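Local structure of MgGH51 (Meripilus giganteus, 6ZPZ) at residues E23-S28 and G259-V264; A431-N436 and T489-D494. The protein probably cleaves terminal alpha-L-arabinofuranosyl groups from arabinose-containing polysaccharides, as a retaining GH51 arabinofuranosidase of clan A. All coordinates share one frame; numbering follows the deposited sequence.

Contact 1. Residues E23-S28 and G259-V264. With LX5 ([(1~{S},2~{S},3~{S},4~{S})-2-(hydroxymethyl)-3,4-bis(oxidanyl)cyclopentyl] hydrogen sulfate), chain G.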
loop_
_atom_site.group_PDB
_atom_site.type_symbol
_atom_site.label_atom_id
_atom_site.label_comp_id
_atom_site.label_asym_id
_atom_site.label_seq_id
_atom_site.Cartn_x
_atom_site.Cartn_y
_atom_site.Cartn_z
ATOM N N GLU A 23 1.695 3.756 -1.495
ATOM C CA GLU A 23 2.857 3.810 -2.393
ATOM C C GLU A 23 3.837 2.776 -1.867
ATOM O O GLU A 23 3.624 2.310 -0.739
ATOM C CB GLU A 23 3.464 5.203 -2.331
ATOM C CG GLU A 23 4.101 5.464 -0.982
ATOM C CD GLU A 23 4.538 6.893 -0.788
ATOM O OE1 GLU A 23 5.399 7.375 -1.555
ATOM O OE2 GLU A 23 4.026 7.495 0.129
ATOM N N ASP A 24 4.896 2.487 -2.630
ATOM C CA ASP A 24 6.028 1.654 -2.150
ATOM C C ASP A 24 6.873 2.493 -1.196
ATOM O O ASP A 24 7.682 3.293 -1.666
ATOM C CB ASP A 24 6.864 1.084 -3.295
ATOM C CG ASP A 24 7.448 -0.263 -2.897
ATOM O OD1 ASP A 24 7.661 -0.449 -1.691
ATOM O OD2 ASP A 24 7.584 -1.130 -3.789
ATOM N N ILE A 25 6.624 2.337 0.103
ATOM C CA ILE A 25 7.320 3.027 1.220
ATOM C C ILE A 25 7.457 1.988 2.322
ATOM O O ILE A 25 6.576 1.133 2.411
ATOM C CB ILE A 25 6.570 4.275 1.719
ATOM C CG1 ILE A 25 7.376 5.030 2.775
ATOM C CG2 ILE A 25 5.179 3.931 2.250
ATOM C CD1 ILE A 25 6.697 6.291 3.257
ATOM N N ASN A 26 8.558 1.992 3.068
ATOM C CA ASN A 26 8.772 0.956 4.112
ATOM C C ASN A 26 8.660 -0.442 3.489
ATOM O O ASN A 26 8.119 -1.317 4.162
ATOM C CB ASN A 26 7.713 1.048 5.218
ATOM C CG ASN A 26 7.513 2.436 5.771
ATOM O OD1 ASN A 26 8.482 3.162 6.018
ATOM N ND2 ASN A 26 6.273 2.777 6.058
ATOM N N HIS A 27 9.080 -0.658 2.235
ATOM C CA HIS A 27 8.908 -1.957 1.518
ATOM C C HIS A 27 7.439 -2.419 1.644
ATOM O O HIS A 27 7.129 -3.574 2.018
ATOM C CB HIS A 27 9.950 -2.955 2.012
ATOM C CG HIS A 27 11.275 -2.701 1.379
ATOM N ND1 HIS A 27 11.614 -3.166 0.124
ATOM C CD2 HIS A 27 12.303 -1.933 1.779
ATOM C CE1 HIS A 27 12.842 -2.762 -0.168
ATOM N NE2 HIS A 27 13.265 -1.995 0.828
ATOM N N SER A 28 6.525 -1.516 1.360
ATOM C CA SER A 28 5.088 -1.829 1.294
ATOM C C SER A 28 4.777 -2.617 0.009
ATOM O O SER A 28 3.728 -3.289 -0.043
ATOM C CB SER A 28 4.306 -0.575 1.376
ATOM O OG SER A 28 4.604 0.226 0.265
ATOM N N GLY A 259 13.192 4.243 -6.388
ATOM C CA GLY A 259 12.033 4.885 -5.769
ATOM C C GLY A 259 12.469 6.070 -4.933
ATOM O O GLY A 259 13.661 6.423 -4.933
ATOM N N ASP A 260 11.543 6.646 -4.185
ATOM C CA ASP A 260 11.784 7.907 -3.441
ATOM C C ASP A 260 11.984 7.633 -1.946
ATOM O O ASP A 260 11.899 8.569 -1.198
ATOM C CB ASP A 260 10.668 8.873 -3.816
ATOM C CG ASP A 260 10.807 9.103 -5.307
ATOM O OD1 ASP A 260 11.931 9.541 -5.711
ATOM O OD2 ASP A 260 9.874 8.682 -6.070
ATOM N N TRP A 261 12.283 6.392 -1.537
ATOM C CA TRP A 261 12.411 6.045 -0.103
ATOM C C TRP A 261 13.692 5.244 0.141
ATOM O O TRP A 261 13.739 4.488 1.126
ATOM C CB TRP A 261 11.129 5.316 0.310
ATOM C CG TRP A 261 9.920 6.183 0.210
ATOM C CD1 TRP A 261 8.900 6.118 -0.702
ATOM C CD2 TRP A 261 9.635 7.306 1.056
ATOM N NE1 TRP A 261 7.981 7.102 -0.428
ATOM C CE2 TRP A 261 8.412 7.848 0.629
ATOM C CE3 TRP A 261 10.281 7.883 2.160
ATOM C CZ2 TRP A 261 7.823 8.953 1.260
ATOM C CZ3 TRP A 261 9.695 8.952 2.797
ATOM C CH2 TRP A 261 8.490 9.501 2.335
ATOM N N GLY A 262 14.683 5.416 -0.747
ATOM C CA GLY A 262 16.051 4.898 -0.596
ATOM C C GLY A 262 16.249 3.520 -1.216
ATOM O O GLY A 262 17.305 2.898 -0.964
ATOM N N TYR A 263 15.271 2.955 -1.940
ATOM C CA TYR A 263 15.478 1.608 -2.527
ATOM C C TYR A 263 14.923 1.509 -3.943
ATOM O O TYR A 263 13.971 2.233 -4.345
ATOM C CB TYR A 263 14.903 0.519 -1.619
ATOM C CG TYR A 263 13.448 0.661 -1.281
ATOM C CD1 TYR A 263 12.472 0.018 -2.023
ATOM C CD2 TYR A 263 13.055 1.362 -0.163
ATOM C CE1 TYR A 263 11.136 0.122 -1.682
ATOM C CE2 TYR A 263 11.716 1.470 0.190
ATOM C CZ TYR A 263 10.752 0.851 -0.578
ATOM O OH TYR A 263 9.430 0.906 -0.215
ATOM N N VAL A 264 15.484 0.551 -4.678
ATOM C CA VAL A 264 14.990 0.164 -6.028
ATOM C C VAL A 264 13.598 -0.494 -5.922
ATOM O O VAL A 264 13.351 -1.301 -5.031
ATOM C CB VAL A 264 16.000 -0.753 -6.734
ATOM C CG1 VAL A 264 15.400 -1.234 -8.047
ATOM C CG2 VAL A 264 17.344 -0.062 -6.960
HETATM C C1 LX5 G . 3.937 11.981 2.899
HETATM C C2 LX5 G . 2.950 12.579 1.926
HETATM C C6 LX5 G . 4.232 9.416 3.299
HETATM C C5 LX5 G . 4.353 10.613 2.347
HETATM C C3 LX5 G . 3.137 11.908 0.597
HETATM C C4 LX5 G . 3.604 10.520 1.030
HETATM O O7 LX5 G . 2.871 9.127 3.637
HETATM O O8 LX5 G . 4.611 10.000 0.159
HETATM O O9 LX5 G . 1.958 11.967 -0.223
HETATM O O10 LX5 G . 4.959 12.954 2.707
HETATM S S11 LX5 G . 5.789 13.425 3.851
HETATM O O12 LX5 G . 6.358 12.103 4.100
HETATM O O13 LX5 G . 6.764 14.451 3.490
HETATM O O14 LX5 G . 4.802 13.988 4.819
#
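One wall of the ligand pocket, consistent with the substrate site of an arabinofuranosidase, forms where Glu23 meets Trp261 beside the cyclopentane ring of the sulfate ester LX5. Trp261 NE1 gives a nearly straight hydrogen bond to Glu23 OE1 (2.8 Å, 169° at the hydrogen). OE1 lies in the plane of the indole at its edge, while the carboxylate plane stands at 78° to it, so the N-H meets OE1 from above the carboxylate plane. The other oxygen, OE2, accepts from LX5 O8 at 2.6 Å, and O8 itself sits at the edge of the indole. With OE1 also taking the backbone N-H of Asn232, the carboxylate is gripped from both its oxygens and its rotation is fixed, consistent with a second-shell indole positioning a ligand-binding acid.

Ile25 covers one face of the same indole. With CG1 anti to the backbone N (chi1 -175°) and the chain extended, CD1 ends over the centre of the six-membered ring, 3.5 Å from its centroid, a CH-pi contact. Both segments are loops of the (beta/alpha)8 barrel region: 23-28 follows strand 20-21, the first of the parallel strands, and 259-264 joins two short strands beyond helix 231-234.

Farther from the ligand, the Tyr263 hydroxyl is held by two hydrogen bonds. It donates to Asp24 OD1 at 2.7 Å, meeting that oxygen from above the carboxylate plane, and accepts a bent bond from His27 N at 2.9 Å. The imidazole of His27 lies on one face of the phenol as a face-to-face stack, centroids 3.7 Å apart, with NE2 over the middle of the phenol ring. His27 ND1 bonds to Asp30 O, and Trp102 meets the imidazole edge-to-face.

Contact 2. Residues A431-N436 and T489-D494. With LX5 ([(1~{S},2~{S},3~{S},4~{S})-2-(hydroxymethyl)-3,4-bis(oxidanyl)cyclopentyl] hydrogen sulfate), chain G.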
loop_
_atom_site.group_PDB
_atom_site.type_symbol
_atom_site.label_atom_id
_atom_site.label_comp_id
_atom_site.label_asym_id
_atom_site.label_seq_id
_atom_site.Cartn_x
_atom_site.Cartn_y
_atom_site.Cartn_z
ATOM N N ALA A 431 -2.542 11.140 9.607
ATOM C CA ALA A 431 -2.235 10.293 10.763
ATOM C C ALA A 431 -1.817 11.197 11.920
ATOM O O ALA A 431 -1.193 12.187 11.677
ATOM C CB ALA A 431 -1.140 9.299 10.461
ATOM N N ALA A 432 -2.202 10.834 13.123
ATOM C CA ALA A 432 -1.528 11.282 14.355
ATOM C C ALA A 432 -0.181 10.549 14.465
ATOM O O ALA A 432 -0.158 9.349 14.774
ATOM C CB ALA A 432 -2.433 11.074 15.537
ATOM N N ILE A 433 0.910 11.269 14.261
ATOM C CA ILE A 433 2.266 10.662 14.090
ATOM C C ILE A 433 3.174 10.941 15.284
ATOM O O ILE A 433 4.208 10.260 15.353
ATOM C CB ILE A 433 2.931 11.130 12.790
ATOM C CG1 ILE A 433 3.318 12.606 12.833
ATOM C CG2 ILE A 433 2.030 10.810 11.606
ATOM C CD1 ILE A 433 4.300 13.001 11.751
ATOM N N SER A 434 2.856 11.938 16.118
ATOM C CA SER A 434 3.728 12.391 17.244
ATOM C C SER A 434 2.894 12.960 18.403
ATOM O O SER A 434 1.843 13.545 18.139
ATOM C CB SER A 434 4.761 13.403 16.777
ATOM O OG SER A 434 5.552 13.819 17.884
ATOM N N THR A 435 3.354 12.793 19.645
ATOM C CA THR A 435 2.728 13.446 20.823
ATOM C C THR A 435 3.412 14.798 21.045
ATOM O O THR A 435 3.119 15.407 22.042
ATOM C CB THR A 435 2.768 12.558 22.077
ATOM O OG1 THR A 435 4.118 12.144 22.292
ATOM C CG2 THR A 435 1.851 11.357 21.982
ATOM N N ASN A 436 4.314 15.210 20.161
ATOM C CA ASN A 436 5.098 16.458 20.334
ATOM C C ASN A 436 4.760 17.412 19.187
ATOM O O ASN A 436 5.387 17.311 18.115
ATOM C CB ASN A 436 6.594 16.151 20.439
ATOM C CG ASN A 436 7.435 17.377 20.743
ATOM O OD1 ASN A 436 6.919 18.484 20.773
ATOM N ND2 ASN A 436 8.720 17.179 20.959
ATOM N N THR A 489 12.010 0.512 7.583
ATOM C CA THR A 489 11.053 1.586 7.909
ATOM C C THR A 489 11.686 2.922 7.558
ATOM O O THR A 489 12.761 3.186 8.076
ATOM C CB THR A 489 10.680 1.476 9.383
ATOM O OG1 THR A 489 10.020 0.213 9.539
ATOM C CG2 THR A 489 9.809 2.618 9.802
ATOM N N GLN A 490 11.048 3.698 6.681
ATOM C CA GLN A 490 11.466 5.095 6.422
ATOM C C GLN A 490 10.508 6.044 7.137
ATOM O O GLN A 490 10.791 7.202 7.160
ATOM C CB GLN A 490 11.531 5.375 4.934
ATOM C CG GLN A 490 12.564 4.557 4.196
ATOM C CD GLN A 490 12.080 3.153 3.873
ATOM O OE1 GLN A 490 11.019 2.976 3.306
ATOM N NE2 GLN A 490 12.845 2.136 4.264
ATOM N N TRP A 491 9.368 5.551 7.623
ATOM C CA TRP A 491 8.289 6.401 8.150
ATOM C C TRP A 491 7.488 5.593 9.154
ATOM O O TRP A 491 7.192 4.430 8.851
ATOM C CB TRP A 491 7.382 6.928 7.038
ATOM C CG TRP A 491 6.367 7.868 7.585
ATOM C CD1 TRP A 491 5.215 7.564 8.249
ATOM C CD2 TRP A 491 6.456 9.302 7.572
ATOM N NE1 TRP A 491 4.556 8.708 8.596
ATOM C CE2 TRP A 491 5.283 9.786 8.182
ATOM C CE3 TRP A 491 7.384 10.213 7.068
ATOM C CZ2 TRP A 491 5.050 11.145 8.360
ATOM C CZ3 TRP A 491 7.156 11.561 7.249
ATOM C CH2 TRP A 491 6.006 12.016 7.896
ATOM N N THR A 492 7.254 6.189 10.327
ATOM C CA THR A 492 6.281 5.711 11.335
ATOM C C THR A 492 5.421 6.899 11.749
ATOM O O THR A 492 5.805 8.057 11.587
ATOM C CB THR A 492 6.994 5.104 12.546
ATOM O OG1 THR A 492 7.649 6.136 13.280
ATOM C CG2 THR A 492 8.042 4.078 12.184
ATOM N N PRO A 493 4.210 6.667 12.273
ATOM C CA PRO A 493 3.594 5.348 12.345
ATOM C C PRO A 493 2.905 4.947 11.038
ATOM O O PRO A 493 2.602 5.776 10.189
ATOM C CB PRO A 493 2.517 5.540 13.412
ATOM C CG PRO A 493 2.101 6.947 13.194
ATOM C CD PRO A 493 3.341 7.710 12.801
ATOM N N ASP A 494 2.590 3.668 10.940
ATOM C CA ASP A 494 2.009 3.057 9.733
ATOM C C ASP A 494 0.802 2.233 10.149
ATOM O O ASP A 494 0.783 1.711 11.271
ATOM C CB ASP A 494 3.065 2.232 9.022
ATOM C CG ASP A 494 4.268 3.083 8.742
ATOM O OD1 ASP A 494 4.166 3.950 7.875
ATOM O OD2 ASP A 494 5.281 2.867 9.405
HETATM C C1 LX5 G . 3.937 11.981 2.899
HETATM C C2 LX5 G . 2.950 12.579 1.926
HETATM C C6 LX5 G . 4.232 9.416 3.299
HETATM C C5 LX5 G . 4.353 10.613 2.347
HETATM C C3 LX5 G . 3.137 11.908 0.597
HETATM C C4 LX5 G . 3.604 10.520 1.030
HETATM O O7 LX5 G . 2.871 9.127 3.637
HETATM O O8 LX5 G . 4.611 10.000 0.159
HETATM O O9 LX5 G . 1.958 11.967 -0.223
HETATM O O10 LX5 G . 4.959 12.954 2.707
HETATM S S11 LX5 G . 5.789 13.425 3.851
HETATM O O12 LX5 G . 6.358 12.103 4.100
HETATM O O13 LX5 G . 6.764 14.451 3.490
HETATM O O14 LX5 G . 4.802 13.988 4.819
#
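Trp491 and Pro493 bring the loop 489-494 against Ile433, just past the end of strand 424-432. Trp491 comes first along the loop: with CG anti to the backbone N (chi1 -176°), its indole ends between Ile433 and the ligand's sulfate, close to both. CZ2 lies 3.9 Å from Ile433 CD1, whose side chain crosses the indole at about a right angle. On the neighbouring part of the six-membered ring, CZ3 is 3.3 Å from sulfate oxygen O12 of LX5, while Arg448 adds a cation-pi contact. Strand 424-432 is the seventh of the eight parallel strands of the (beta/alpha)8 barrel and carries Glu429, itself hydrogen-bonded to LX5. Were an alanine to stand in place of Trp491, Ile433 CD1 and the sulfate oxygen would probably lose their indole neighbour, and Arg448 its cation-pi partner. Next, Thr492 turns its hydroxyl to Leu449 O, and a cis peptide leads into Pro493. The pyrrolidine ring is pressed tightly on Ile433: CD lies 3.4 Å from Ile433 CB, and equally near its CA. Pro493 CG reaches back along the strand to Ala432 O at 3.7 Å.

In the fold
From the N terminus, the chain leaves strand 20-21 into 23-28 and, 231 residues on, contact 1 brings 259-264 back to it, closing a long excursion that takes in the five-stranded antiparallel sheets and the second barrel strand, 224-227. Contact 2 follows in series, neither nested nor crossed: it closes the shorter loop from the end of strand 424-432, through helix 454-469 and the last barrel strand, 474-479, to 489-494. The two nevertheless touch. Asn26 N probably bonds to Gln490 OE1 (2.7 Å), and Gln490 CG packs on Trp261 O. Together they join loops after the first, second, seventh and eighth barrel strands around LX5, which both contacts touch.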